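Local coordinates for protein putative platelet activating factor (Streptococcus pneumoniae, PDB 2HSJ) that is of unproven function but, as a GDSL-like member of the SGNH hydrolases, probably hydrolyses ester bonds of lipids or other acylated substrates, at residues L179-Q182 / A183-K187; S165-M168 / Q169-F172; L14-Q17 / E18-Q21. One frame throughout, in Å; residues are numbered along the deposited sequence.

Contact 1: L179-Q182 / A183-K187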
ATOM      1  N   LEU D 179      -2.762 -27.521  16.287  1.00 14.39           N
ATOM      2  CA  LEU D 179      -3.769 -28.083  15.390  1.00 14.81           C
ATOM      3  C   LEU D 179      -4.177 -29.493  15.794  1.00 14.85           C
ATOM      4  O   LEU D 179      -5.085 -30.062  15.200  1.00 13.22           O
ATOM      5  CB  LEU D 179      -3.298 -28.060  13.922  1.00 15.27           C
ATOM      6  CG  LEU D 179      -2.999 -26.673  13.364  1.00 16.42           C
ATOM      7  CD1 LEU D 179      -2.615 -26.819  11.900  1.00 18.29           C
ATOM      8  CD2 LEU D 179      -4.176 -25.736  13.563  1.00 19.26           C
ATOM      9  N   THR D 180      -3.517 -30.041  16.813  1.00 15.61           N
ATOM     10  CA  THR D 180      -3.830 -31.418  17.239  1.00 16.66           C
ATOM     11  C   THR D 180      -4.964 -31.481  18.245  1.00 16.27           C
ATOM     12  O   THR D 180      -5.196 -30.534  19.009  1.00 17.05           O
ATOM     13  CB  THR D 180      -2.607 -32.141  17.847  1.00 16.61           C
ATOM     14  OG1 THR D 180      -2.097 -31.374  18.946  1.00 19.87           O
ATOM     15  CG2 THR D 180      -1.517 -32.317  16.801  1.00 18.00           C
ATOM     16  N   ASP D 181      -5.666 -32.604  18.257  1.00 15.97           N
ATOM     17  CA  ASP D 181      -6.604 -32.887  19.340  1.00 15.90           C
ATOM     18  C   ASP D 181      -5.813 -33.577  20.462  1.00 16.63           C
ATOM     19  O   ASP D 181      -4.581 -33.663  20.406  1.00 16.84           O
ATOM     20  CB  ASP D 181      -7.798 -33.720  18.832  1.00 15.90           C
ATOM     21  CG  ASP D 181      -7.392 -35.087  18.316  1.00 14.88           C
ATOM     22  OD1 ASP D 181      -6.261 -35.516  18.589  1.00 13.97           O
ATOM     23  OD2 ASP D 181      -8.228 -35.734  17.647  1.00 17.76           O
ATOM     24  N   GLN D 182      -6.498 -34.065  21.483  1.00 17.58           N
ATOM     25  CA  GLN D 182      -5.793 -34.659  22.612  1.00 17.76           C
ATOM     26  C   GLN D 182      -5.175 -36.030  22.306  1.00 18.04           C
ATOM     27  O   GLN D 182      -4.389 -36.538  23.105  1.00 18.44           O
ATOM     28  CB  GLN D 182      -6.714 -34.730  23.836  1.00 18.36           C
ATOM     29  CG  GLN D 182      -7.402 -33.390  24.146  1.00 18.85           C
ATOM     30  CD  GLN D 182      -6.426 -32.237  24.261  1.00 21.51           C
ATOM     31  OE1 GLN D 182      -6.572 -31.212  23.576  1.00 21.21           O
ATOM     32  NE2 GLN D 182      -5.415 -32.397  25.122  1.00 20.62           N
ATOM     33  N   ALA D 183      -5.517 -36.608  21.159  1.00 17.87           N
ATOM     34  CA  ALA D 183      -4.925 -37.867  20.689  1.00 17.76           C
ATOM     35  C   ALA D 183      -3.737 -37.621  19.753  1.00 18.30           C
ATOM     36  O   ALA D 183      -3.152 -38.566  19.214  1.00 19.12           O
ATOM     37  CB  ALA D 183      -5.964 -38.714  19.992  1.00 17.92           C
ATOM     38  N   GLY D 184      -3.399 -36.356  19.555  1.00 17.54           N
ATOM     39  CA  GLY D 184      -2.241 -35.989  18.756  1.00 17.99           C
ATOM     40  C   GLY D 184      -2.526 -36.049  17.266  1.00 18.17           C
ATOM     41  O   GLY D 184      -1.585 -36.093  16.451  1.00 19.30           O
ATOM     42  N   GLN D 185      -3.812 -36.062  16.912  1.00 16.92           N
ATOM     43  CA  GLN D 185      -4.252 -36.033  15.513  1.00 16.53           C
ATOM     44  C   GLN D 185      -4.694 -34.623  15.112  1.00 14.95           C
ATOM     45  O   GLN D 185      -5.202 -33.864  15.934  1.00 14.77           O
ATOM     46  CB  GLN D 185      -5.451 -36.971  15.301  1.00 16.83           C
ATOM     47  CG  GLN D 185      -5.274 -38.405  15.798  1.00 21.18           C
ATOM     48  CD  GLN D 185      -4.217 -39.170  15.015  1.00 24.70           C
ATOM     49  OE1 GLN D 185      -4.100 -39.019  13.796  1.00 25.03           O
ATOM     50  NE2 GLN D 185      -3.441 -40.003  15.717  1.00 27.44           N
ATOM     51  N   LEU D 186      -4.558 -34.283  13.834  1.00 14.18           N
ATOM     52  CA  LEU D 186      -5.185 -33.071  13.336  1.00 13.30           C
ATOM     53  C   LEU D 186      -6.677 -33.107  13.713  1.00 13.57           C
ATOM     54  O   LEU D 186      -7.377 -34.054  13.353  1.00 13.23           O
ATOM     55  CB  LEU D 186      -5.058 -33.005  11.818  1.00 13.06           C
ATOM     56  CG  LEU D 186      -5.713 -31.850  11.073  1.00 12.23           C
ATOM     57  CD1 LEU D 186      -5.132 -30.536  11.527  1.00 11.92           C
ATOM     58  CD2 LEU D 186      -5.445 -32.060   9.595  1.00 11.51           C
ATOM     59  N   LYS D 187      -7.154 -32.078  14.427  1.00 13.60           N
ATOM     60  CA  LYS D 187      -8.545 -32.066  14.923  1.00 14.99           C
ATOM     61  C   LYS D 187      -9.533 -32.281  13.795  1.00 14.17           C
ATOM     62  O   LYS D 187      -9.393 -31.673  12.716  1.00 13.82           O
ATOM     63  CB  LYS D 187      -8.892 -30.749  15.652  1.00 15.45           C
ATOM     64  CG  LYS D 187      -8.145 -30.516  16.953  1.00 19.25           C
ATOM     65  CD  LYS D 187      -8.523 -29.212  17.679  1.00 19.76           C
ATOM     66  CE  LYS D 187     -10.030 -28.984  17.729  1.00 23.83           C
ATOM     67  NZ  LYS D 187     -10.438 -27.854  18.669  1.00 25.84           N
TER

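Contact 2: S165-M168 / Q169-F172. With MG (magnesium ion), chain P.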
ATOM      1  N   SER D 165      18.116 -23.814  13.884  1.00  9.00           N
ATOM      2  CA  SER D 165      19.056 -23.356  14.924  1.00  8.74           C
ATOM      3  C   SER D 165      20.420 -22.987  14.341  1.00  8.04           C
ATOM      4  O   SER D 165      21.256 -22.421  15.041  1.00  9.02           O
ATOM      5  CB  SER D 165      19.244 -24.436  15.990  1.00  9.74           C
ATOM      6  OG  SER D 165      20.009 -25.526  15.505  1.00 12.84           O
ATOM      7  N   ALA D 166      20.648 -23.339  13.077  1.00  8.61           N
ATOM      8  CA  ALA D 166      21.948 -23.088  12.432  1.00  9.12           C
ATOM      9  C   ALA D 166      21.994 -21.769  11.655  1.00  9.42           C
ATOM     10  O   ALA D 166      23.033 -21.452  11.064  1.00  9.25           O
ATOM     11  CB  ALA D 166      22.309 -24.262  11.495  1.00  9.42           C
ATOM     12  N   TYR D 167      20.887 -21.022  11.645  1.00  9.55           N
ATOM     13  CA  TYR D 167      20.794 -19.764  10.887  1.00 10.19           C
ATOM     14  C   TYR D 167      20.116 -18.709  11.756  1.00  9.73           C
ATOM     15  O   TYR D 167      18.975 -18.913  12.187  1.00  9.15           O
ATOM     16  CB  TYR D 167      20.001 -19.969   9.564  1.00 10.64           C
ATOM     17  CG  TYR D 167      20.765 -20.855   8.604  1.00 11.72           C
ATOM     18  CD1 TYR D 167      21.711 -20.301   7.748  1.00 14.11           C
ATOM     19  CD2 TYR D 167      20.587 -22.238   8.589  1.00 12.99           C
ATOM     20  CE1 TYR D 167      22.476 -21.101   6.901  1.00 13.44           C
ATOM     21  CE2 TYR D 167      21.339 -23.059   7.744  1.00 13.61           C
ATOM     22  CZ  TYR D 167      22.290 -22.480   6.900  1.00 14.30           C
ATOM     23  OH  TYR D 167      23.060 -23.276   6.067  1.00 14.09           O
HETATM   24  N   MSE D 168      20.769 -17.573  12.019  1.00  9.29           N
HETATM   25  CA  MSE D 168      20.146 -16.544  12.850  1.00  9.80           C
HETATM   26  C   MSE D 168      18.839 -16.011  12.241  1.00 10.18           C
HETATM   27  O   MSE D 168      17.931 -15.600  12.970  1.00 11.21           O
HETATM   28  CB  MSE D 168      21.089 -15.357  13.075  1.00 10.47           C
HETATM   29  CG  MSE D 168      22.271 -15.678  13.983  1.00 12.14           C
HETATM   30 SE   MSE D 168      21.792 -16.387  15.781  1.00 19.62          SE
HETATM   31  CE  MSE D 168      20.652 -14.906  16.429  1.00 18.87           C
ATOM     32  N   GLN D 169      18.762 -16.002  10.914  1.00  9.84           N
ATOM     33  CA  GLN D 169      17.577 -15.409  10.284  1.00 11.24           C
ATOM     34  C   GLN D 169      16.390 -16.365  10.167  1.00 10.97           C
ATOM     35  O   GLN D 169      15.302 -15.950   9.711  1.00 11.99           O
ATOM     36  CB  GLN D 169      17.941 -14.836   8.927  1.00 12.20           C
ATOM     37  CG  GLN D 169      18.216 -15.884   7.892  1.00 15.16           C
ATOM     38  CD  GLN D 169      19.665 -16.437   7.874  1.00 18.03           C
ATOM     39  OE1 GLN D 169      20.447 -16.355   8.855  1.00 18.24           O
ATOM     40  NE2 GLN D 169      20.019 -17.019   6.734  1.00 19.89           N
ATOM     41  N   VAL D 170      16.590 -17.625  10.566  1.00  9.47           N
ATOM     42  CA  VAL D 170      15.531 -18.638  10.494  1.00 10.38           C
ATOM     43  C   VAL D 170      14.983 -18.932  11.883  1.00  9.49           C
ATOM     44  O   VAL D 170      15.750 -19.235  12.814  1.00  9.89           O
ATOM     45  CB  VAL D 170      16.037 -19.937   9.842  1.00  9.88           C
ATOM     46  CG1 VAL D 170      14.873 -20.917   9.649  1.00 10.56           C
ATOM     47  CG2 VAL D 170      16.674 -19.628   8.501  1.00 10.26           C
ATOM     48  N   GLU D 171      13.648 -18.867  12.006  1.00  9.73           N
ATOM     49  CA  GLU D 171      12.980 -19.243  13.252  1.00 10.22           C
ATOM     50  C   GLU D 171      12.044 -20.382  12.929  1.00 10.75           C
ATOM     51  O   GLU D 171      11.225 -20.273  12.019  1.00 11.52           O
ATOM     52  CB  GLU D 171      12.192 -18.069  13.859  1.00 10.39           C
ATOM     53  CG  GLU D 171      11.602 -18.441  15.217  1.00 13.19           C
ATOM     54  CD  GLU D 171      10.823 -17.311  15.847  1.00 16.09           C
ATOM     55  OE1 GLU D 171      10.413 -16.381  15.124  1.00 16.80           O
ATOM     56  OE2 GLU D 171      10.630 -17.355  17.067  1.00 20.02           O
ATOM     57  N   PHE D 172      12.166 -21.480  13.665  1.00 10.52           N
ATOM     58  CA  PHE D 172      11.186 -22.551  13.590  1.00 11.37           C
ATOM     59  C   PHE D 172       9.898 -22.114  14.282  1.00 11.26           C
ATOM     60  O   PHE D 172       9.924 -21.551  15.385  1.00 12.32           O
ATOM     61  CB  PHE D 172      11.745 -23.784  14.282  1.00 11.53           C
ATOM     62  CG  PHE D 172      10.823 -24.958  14.241  1.00 11.25           C
ATOM     63  CD1 PHE D 172      10.545 -25.622  13.052  1.00 13.99           C
ATOM     64  CD2 PHE D 172      10.262 -25.410  15.432  1.00 14.15           C
ATOM     65  CE1 PHE D 172       9.676 -26.731  13.065  1.00 14.82           C
ATOM     66  CE2 PHE D 172       9.403 -26.488  15.448  1.00 15.56           C
ATOM     67  CZ  PHE D 172       9.130 -27.161  14.273  1.00 12.79           C
TER
HETATM   68 MG    MG P1304      17.658 -19.688  13.936  1.00 10.46          MG
HETATM   69  O   HOH W   1      17.391 -17.366  15.023  1.00 16.30           O

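Contact 3: L14-Q17 / E18-Q21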
ATOM      1  N   LEU D  14       1.445 -31.905 -12.715  1.00 16.90           N
ATOM      2  CA  LEU D  14       2.609 -31.209 -13.267  1.00 18.03           C
ATOM      3  C   LEU D  14       2.232 -30.003 -14.129  1.00 17.68           C
ATOM      4  O   LEU D  14       2.814 -28.923 -13.950  1.00 18.05           O
ATOM      5  CB  LEU D  14       3.530 -32.143 -14.047  1.00 18.64           C
ATOM      6  CG  LEU D  14       4.128 -33.328 -13.283  1.00 20.57           C
ATOM      7  CD1 LEU D  14       4.658 -34.417 -14.224  1.00 22.19           C
ATOM      8  CD2 LEU D  14       5.222 -32.874 -12.332  1.00 22.95           C
ATOM      9  N   LYS D  15       1.259 -30.143 -15.024  0.50 17.68           N
ATOM     10  CA  LYS D  15       0.891 -28.987 -15.859  0.50 17.86           C
ATOM     11  C   LYS D  15       0.231 -27.855 -15.064  0.50 17.55           C
ATOM     12  O   LYS D  15       0.445 -26.682 -15.374  0.50 17.52           O
ATOM     13  CB  LYS D  15       0.044 -29.361 -17.072  0.50 18.42           C
ATOM     14  CG  LYS D  15       0.288 -28.413 -18.252  0.50 19.68           C
ATOM     15  CD  LYS D  15      -0.698 -28.613 -19.376  0.50 21.61           C
ATOM     16  CE  LYS D  15      -0.088 -28.213 -20.706  0.50 21.99           C
ATOM     17  NZ  LYS D  15       0.682 -29.344 -21.310  0.50 22.61           N
ATOM     18  N   GLU D  16      -0.561 -28.192 -14.048  1.00 16.47           N
ATOM     19  CA  GLU D  16      -1.098 -27.140 -13.172  1.00 16.48           C
ATOM     20  C   GLU D  16       0.033 -26.407 -12.428  1.00 15.32           C
ATOM     21  O   GLU D  16       0.030 -25.175 -12.338  1.00 15.13           O
ATOM     22  CB  GLU D  16      -2.116 -27.700 -12.179  1.00 17.70           C
ATOM     23  CG  GLU D  16      -3.421 -28.173 -12.811  1.00 21.18           C
ATOM     24  CD  GLU D  16      -4.114 -27.074 -13.591  1.00 28.14           C
ATOM     25  OE1 GLU D  16      -4.660 -26.142 -12.968  1.00 32.48           O
ATOM     26  OE2 GLU D  16      -4.117 -27.145 -14.834  1.00 33.03           O
ATOM     27  N   GLN D  17       1.017 -27.144 -11.924  1.00 14.46           N
ATOM     28  CA  GLN D  17       2.130 -26.503 -11.217  1.00 13.83           C
ATOM     29  C   GLN D  17       2.919 -25.576 -12.143  1.00 14.43           C
ATOM     30  O   GLN D  17       3.255 -24.451 -11.768  1.00 14.76           O
ATOM     31  CB  GLN D  17       3.064 -27.548 -10.599  1.00 13.41           C
ATOM     32  CG  GLN D  17       2.416 -28.369  -9.490  1.00 11.46           C
ATOM     33  CD  GLN D  17       3.339 -29.480  -9.002  1.00 13.55           C
ATOM     34  OE1 GLN D  17       4.087 -30.047  -9.795  1.00 14.38           O
ATOM     35  NE2 GLN D  17       3.269 -29.810  -7.724  1.00 12.31           N
ATOM     36  N   GLU D  18       3.197 -26.045 -13.364  1.00 15.25           N
ATOM     37  CA  GLU D  18       3.902 -25.253 -14.355  1.00 16.77           C
ATOM     38  C   GLU D  18       3.107 -23.986 -14.731  1.00 14.19           C
ATOM     39  O   GLU D  18       3.693 -22.900 -14.840  1.00 14.73           O
ATOM     40  CB  GLU D  18       4.154 -26.102 -15.606  1.00 17.11           C
ATOM     41  CG  GLU D  18       4.845 -25.365 -16.736  1.00 22.62           C
ATOM     42  CD  GLU D  18       4.974 -26.207 -17.997  1.00 22.82           C
ATOM     43  OE1 GLU D  18       5.171 -27.452 -17.871  1.00 29.74           O
ATOM     44  OE2 GLU D  18       4.872 -25.630 -19.110  1.00 28.27           O
ATOM     45  N   LYS D  19       1.788 -24.115 -14.868  1.00 14.18           N
ATOM     46  CA  LYS D  19       0.942 -22.941 -15.143  1.00 13.49           C
ATOM     47  C   LYS D  19       1.018 -21.918 -14.006  1.00 12.49           C
ATOM     48  O   LYS D  19       1.042 -20.713 -14.247  1.00 11.97           O
ATOM     49  CB  LYS D  19      -0.509 -23.354 -15.369  1.00 14.23           C
ATOM     50  CG  LYS D  19      -0.729 -24.006 -16.722  1.00 17.80           C
ATOM     51  CD  LYS D  19      -2.033 -24.831 -16.784  1.00 21.17           C
ATOM     52  CE  LYS D  19      -3.276 -24.021 -16.417  1.00 25.58           C
ATOM     53  NZ  LYS D  19      -4.534 -24.856 -16.480  1.00 26.62           N
ATOM     54  N   ILE D  20       1.015 -22.406 -12.767  1.00 11.85           N
ATOM     55  CA  ILE D  20       1.072 -21.472 -11.642  1.00 11.18           C
ATOM     56  C   ILE D  20       2.450 -20.830 -11.536  1.00 11.16           C
ATOM     57  O   ILE D  20       2.550 -19.634 -11.275  1.00 10.70           O
ATOM     58  CB  ILE D  20       0.644 -22.125 -10.319  1.00 12.32           C
ATOM     59  CG1 ILE D  20      -0.819 -22.559 -10.434  1.00 14.36           C
ATOM     60  CG2 ILE D  20       0.861 -21.154  -9.162  1.00 12.55           C
ATOM     61  CD1 ILE D  20      -1.258 -23.599  -9.385  1.00 14.71           C
ATOM     62  N   GLN D  21       3.504 -21.604 -11.802  1.00  9.94           N
ATOM     63  CA  GLN D  21       4.836 -21.003 -11.820  1.00 10.50           C
ATOM     64  C   GLN D  21       4.960 -19.865 -12.858  1.00 10.59           C
ATOM     65  O   GLN D  21       5.552 -18.809 -12.591  1.00 11.87           O
ATOM     66  CB  GLN D  21       5.864 -22.104 -12.079  1.00 10.17           C
ATOM     67  CG  GLN D  21       6.009 -23.034 -10.911  1.00 12.41           C
ATOM     68  CD  GLN D  21       6.711 -24.333 -11.235  1.00 13.85           C
ATOM     69  OE1 GLN D  21       6.767 -24.750 -12.398  1.00 14.05           O
ATOM     70  NE2 GLN D  21       7.220 -25.006 -10.192  1.00 13.95           N
TER

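Contact 1: L179-Q182 / A183-K187
A type I turn with a G1 bulge closes a tight beta hairpin here, with the backbones of Asp181 and Gln185 paired at its neck. Gly184 occupies the bulge position with positive phi (80°), its N reaching Asp181 O at 3.1 Å. One step down, Asp181 N gives a short 2.7 Å bond to Gln185 O. Past the single bridge of Thr180 with Leu186, Lys187 N meets Leu179 O at 3.0 Å.

The Asp181 carboxylate braces the turn from within. With CG set between its own N and carbonyl carbon (chi1 63°), OD1 turns toward the residues that follow and accepts from Ala183 N at 2.9 Å, an Asx turn, and from Gln185 N at 3.0 Å, the two donors approaching opposite faces of the carboxylate. Lys187 lays CG against Asp181 CB before its amine runs on to Glu189. At the buried end, Leu179 CB touches Leu186 CD1 at 3.9 Å.

The hairpin lies in the loop between helices 176-179 and 199-209; Leu179 rests on Leu133 and Pro134, Leu186 bonds Val135 through the backbone, and Gln185 OE1 takes Glu137 N, all in the loop after strand 126-130.

Contact 2: S165-M168 / Q169-F172
Tyr167 and Val170 are the ends of a type I beta turn that carries a magnesium site and delivers the chain into strand 170-173, an outermost strand, within this chain, of the parallel sheet in this alpha/beta fold. The turn is closed by Val170 N, which donates to Tyr167 O at 3.2 Å.

That same oxygen also serves the metal. Tyr167 O and Val170 O each bind magnesium at 2.3 Å, so the ion holds two carbonyl oxygens, 3.3 Å apart, that would otherwise be expected to repel each other. Ala164 O, at the end of helix 150-164, completes the protein share of the site, and the ion thus ties the helix end, the turn and the strand start together through backbone atoms. A water lies 2.6 Å from the magnesium and donates to Met168 O at 2.8 Å, linking the selenomethionine at the turn's corner to the site.

Toward helix 104-121, the side chains of Tyr167, Gln169 and Val170 gather and touch Ile115. The tyrosine hydroxyl is hydrogen-bonded to Glu112 and Gln116 of that helix. Gln169 has its CG between its backbone N and carbonyl carbon (chi1 72°), and a second bend, at chi2 (-85°), folds the amide back beside the tyrosine, so that the two side chains point the same way. The amide stands nearly upright to the ring plane, 84° from it, and its NE2 lies obliquely 3.8 Å from Tyr167 CD1. The amide oxygen comes close to the root of the same side chain, with Gln169 OE1 3.7 Å from Tyr167 CB. The apolar contact between the two halves of the turn is Val170 CG2 against Tyr167 CB, at 3.5 Å.

Contact 3: L14-Q17 / E18-Q21
Glu16 and Lys19 supply the one salt bridge within this double turn of helix 3-30: Lys19 NZ donates to Glu16 OE2 at 2.9 Å, arriving on the syn side and only 18° out of the carboxylate plane. The two side chains run alongside each other in the same direction. The glutamate gets there by bending at chi2 (-57°), while the lysine kinks at chi3. Glu16 OE1 also has a long, weak ion pair with Arg66.

Backbone hydrogen bonds follow the regular alpha-helical ladder. Glu18 N donates to Leu14 O, Lys19 N to Lys15 O at 2.9 Å, Ile20 N to Glu16 O, and Gln21 N to Gln17 O at 2.9 Å.

Aliphatic carbons lie close to these carbonyl oxygens. Lys19 CG passes 3.2 Å from Lys15 O, Ile20 CG1 lies 3.3 Å from Glu16 O, and Gln21 CG sits 3.2 Å from Gln17 O.

The two glutamines turn their amides to the protein body, Gln17 NE2 to Arg66 O and Gln21 NE2 to Tyr68 OH, with Ile20 against Arg66. The result is a stretch of long surface helix, charged on its outer side and docked through its glutamines on the loop after strand 60-64.

How the contacts relate
None of the three contacts is a fully buried core contact. Contacts 1 and 2 are partly buried, and both lie within the GDSL-like hydrolase sequence; contact 3 is a surface contact within the N-terminal helix 3-30, across the chain's centre from both. They share no segment and do not touch: the centres of contacts 1 and 2 are about 27 Å apart, and the centre of contact 3 is about 33 and 31 Å from those of contacts 1 and 2. Both loop contacts contain a type I turn, but contact 1 secures its own with a carboxylate and a hairpin bridge, contact 2 with a metal held by carbonyl oxygens. Contact 3 relies on repeating helical bonds and an i to i+3 ion pair.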